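Local atomic coordinates of Non-sulfated chondroitin lyase E66 (Autographa californica nucleopolyhedrovirus, PDB entry 3VSN), a protein that digests non-sulfated chondroitin as a lyase of the viral envelope and is essential for oral infection of the insect host. Residues 244-249 against 348-353. Residues are numbered along the deposited sequence; the frame is centred on the assembly and turned at random.
Sequences IDHIDV and YYESDP
E350 reaches from strand 349-351 to H246, in the turn after strand 243-245, and to V249, at the start of strand 249-250. Its CB lies against the methyls of V249, 4.1 Å from CG2 of that valine. CG stands anti to the backbone N (chi1 -168°), and the chain runs on extended, which carries the carboxylate across the valine to the histidine. CD of E350 is 3.9 Å from V249 CG2. OE1 turns to R300, the transition-state stabiliser, and forms a salt bridge with its NH1. OE2 is 3.8 Å from V249 CG2 and accepts a hydrogen bond from ND1 of H246. That bond is short, 2.5 Å from H246 ND1 to E350 OE2, with an N-H...O angle of 157°. OE2 uses its syn lone pair and meets the imidazole at its edge, near the ring plane. The carboxylate is turned well away from that plane, by 64°.

This is a His-carboxylate pair in the active site of a chondroitin lyase with an alpha/alpha toroid and beta-sandwich architecture. H246 is a proton acceptor, and E350 is important for activity. The two residues come from different parts of the chain, H246 from the region of the N-terminal helical family and E350 from the E66 family region. Y254, the proton donor, lies about 8 Å from H246, side chain to side chain.

Residues 246-248 close a short beta hairpin between strands 243-245 and 249-250. D245 and V249 are a hydrogen-bonded pair, D245 N to V249 O and V249 N to D245 O. H246 N also donates to D245 OD1, at 2.9 Å, from above the carboxylate plane. D248 is tied to R411 by a salt bridge and to S409 of strand 408-410 by a hydrogen bond.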
loop_
_atom_site.group_PDB
_atom_site.type_symbol
_atom_site.label_atom_id
_atom_site.label_comp_id
_atom_site.label_asym_id
_atom_site.label_seq_id
_atom_site.Cartn_x
_atom_site.Cartn_y
_atom_site.Cartn_z
ATOM N N ILE A 244 -0.245 7.979 -7.435
ATOM C CA ILE A 244 0.868 7.860 -8.369
ATOM C C ILE A 244 1.937 8.902 -8.039
ATOM O O ILE A 244 1.633 10.087 -7.881
ATOM C CB ILE A 244 0.384 8.000 -9.838
ATOM C CG1 ILE A 244 -0.676 6.930 -10.172
ATOM C CG2 ILE A 244 1.550 7.966 -10.825
ATOM C CD1 ILE A 244 -0.234 5.486 -10.003
ATOM N N ASP A 245 3.181 8.445 -7.914
ATOM C CA ASP A 245 4.323 9.320 -7.658
ATOM C C ASP A 245 5.426 9.007 -8.671
ATOM O O ASP A 245 5.353 7.993 -9.371
ATOM C CB ASP A 245 4.827 9.114 -6.228
ATOM C CG ASP A 245 5.484 10.359 -5.640
ATOM O OD1 ASP A 245 5.721 11.345 -6.369
ATOM O OD2 ASP A 245 5.765 10.344 -4.427
ATOM N N HIS A 246 6.436 9.877 -8.756
ATOM C CA HIS A 246 7.541 9.710 -9.709
ATOM C C HIS A 246 7.040 9.554 -11.123
ATOM O O HIS A 246 7.533 8.723 -11.891
ATOM C CB HIS A 246 8.440 8.544 -9.293
ATOM C CG HIS A 246 9.288 8.830 -8.076
ATOM N ND1 HIS A 246 10.361 8.086 -7.752
ATOM C CD2 HIS A 246 9.201 9.835 -7.109
ATOM C CE1 HIS A 246 10.923 8.573 -6.629
ATOM N NE2 HIS A 246 10.212 9.643 -6.238
ATOM N N ILE A 247 6.043 10.375 -11.455
ATOM C CA ILE A 247 5.376 10.435 -12.765
ATOM C C ILE A 247 4.441 9.253 -13.048
ATOM O O ILE A 247 3.283 9.469 -13.400
ATOM C CB ILE A 247 6.343 10.691 -13.955
ATOM C CG1 ILE A 247 7.288 11.863 -13.651
ATOM C CG2 ILE A 247 5.553 10.982 -15.227
ATOM C CD1 ILE A 247 8.542 11.890 -14.504
ATOM N N ASP A 248 4.926 8.022 -12.881
ATOM C CA ASP A 248 4.159 6.844 -13.312
ATOM C C ASP A 248 4.264 5.609 -12.404
ATOM O O ASP A 248 3.994 4.492 -12.847
ATOM C CB ASP A 248 4.537 6.478 -14.756
ATOM C CG ASP A 248 6.005 6.080 -14.904
ATOM O OD1 ASP A 248 6.754 6.083 -13.906
ATOM O OD2 ASP A 248 6.414 5.746 -16.033
ATOM N N VAL A 249 4.648 5.810 -11.144
ATOM C CA VAL A 249 4.809 4.694 -10.202
ATOM C C VAL A 249 3.660 4.671 -9.187
ATOM O O VAL A 249 3.341 5.699 -8.585
ATOM C CB VAL A 249 6.178 4.751 -9.465
ATOM C CG1 VAL A 249 6.405 3.500 -8.624
ATOM C CG2 VAL A 249 7.322 4.913 -10.460
ATOM N N TYR A 348 5.678 -0.789 -14.301
ATOM C CA TYR A 348 5.487 -2.057 -13.604
ATOM C C TYR A 348 6.530 -2.218 -12.504
ATOM O O TYR A 348 6.396 -3.076 -11.634
ATOM C CB TYR A 348 5.511 -3.249 -14.574
ATOM C CG TYR A 348 6.871 -3.600 -15.152
ATOM C CD1 TYR A 348 7.276 -3.094 -16.388
ATOM C CD2 TYR A 348 7.742 -4.458 -14.474
ATOM C CE1 TYR A 348 8.513 -3.426 -16.928
ATOM C CE2 TYR A 348 8.979 -4.794 -15.004
ATOM C CZ TYR A 348 9.358 -4.274 -16.228
ATOM O OH TYR A 348 10.583 -4.610 -16.751
ATOM N N TYR A 349 7.566 -1.380 -12.544
ATOM C CA TYR A 349 8.661 -1.481 -11.587
ATOM C C TYR A 349 9.473 -0.193 -11.499
ATOM O O TYR A 349 9.559 0.565 -12.467
ATOM C CB TYR A 349 9.576 -2.663 -11.942
ATOM C CG TYR A 349 10.666 -2.927 -10.925
ATOM C CD1 TYR A 349 10.358 -3.132 -9.581
ATOM C CD2 TYR A 349 12.007 -2.976 -11.308
ATOM C CE1 TYR A 349 11.353 -3.370 -8.647
ATOM C CE2 TYR A 349 13.008 -3.226 -10.379
ATOM C CZ TYR A 349 12.675 -3.423 -9.055
ATOM O OH TYR A 349 13.661 -3.663 -8.125
ATOM N N GLU A 350 10.050 0.046 -10.323
ATOM C CA GLU A 350 11.008 1.125 -10.122
ATOM C C GLU A 350 12.168 0.587 -9.292
ATOM O O GLU A 350 11.956 -0.023 -8.246
ATOM C CB GLU A 350 10.355 2.319 -9.416
ATOM C CG GLU A 350 11.207 3.583 -9.426
ATOM C CD GLU A 350 10.687 4.659 -8.489
ATOM O OE1 GLU A 350 10.314 4.330 -7.346
ATOM O OE2 GLU A 350 10.662 5.839 -8.891
ATOM N N SER A 351 13.387 0.804 -9.779
ATOM C CA SER A 351 14.595 0.385 -9.073
ATOM C C SER A 351 15.447 1.583 -8.651
ATOM O O SER A 351 15.212 2.711 -9.088
ATOM C CB SER A 351 15.422 -0.561 -9.946
ATOM O OG SER A 351 15.768 0.052 -11.178
ATOM N N ASP A 352 16.431 1.323 -7.793
ATOM C CA ASP A 352 17.403 2.334 -7.375
ATOM C C ASP A 352 18.784 1.668 -7.236
ATOM O O ASP A 352 18.896 0.461 -7.457
ATOM C CB ASP A 352 16.936 3.043 -6.087
ATOM C CG ASP A 352 16.780 2.096 -4.901
ATOM O OD1 ASP A 352 17.755 1.400 -4.549
ATOM O OD2 ASP A 352 15.684 2.072 -4.298
ATOM N N PRO A 353 19.840 2.441 -6.887
ATOM C CA PRO A 353 21.179 1.834 -6.795
ATOM C C PRO A 353 21.285 0.611 -5.877
ATOM O O PRO A 353 22.123 -0.262 -6.122
ATOM C CB PRO A 353 22.042 2.982 -6.259
ATOM C CG PRO A 353 21.369 4.206 -6.777
ATOM C CD PRO A 353 19.898 3.901 -6.672
#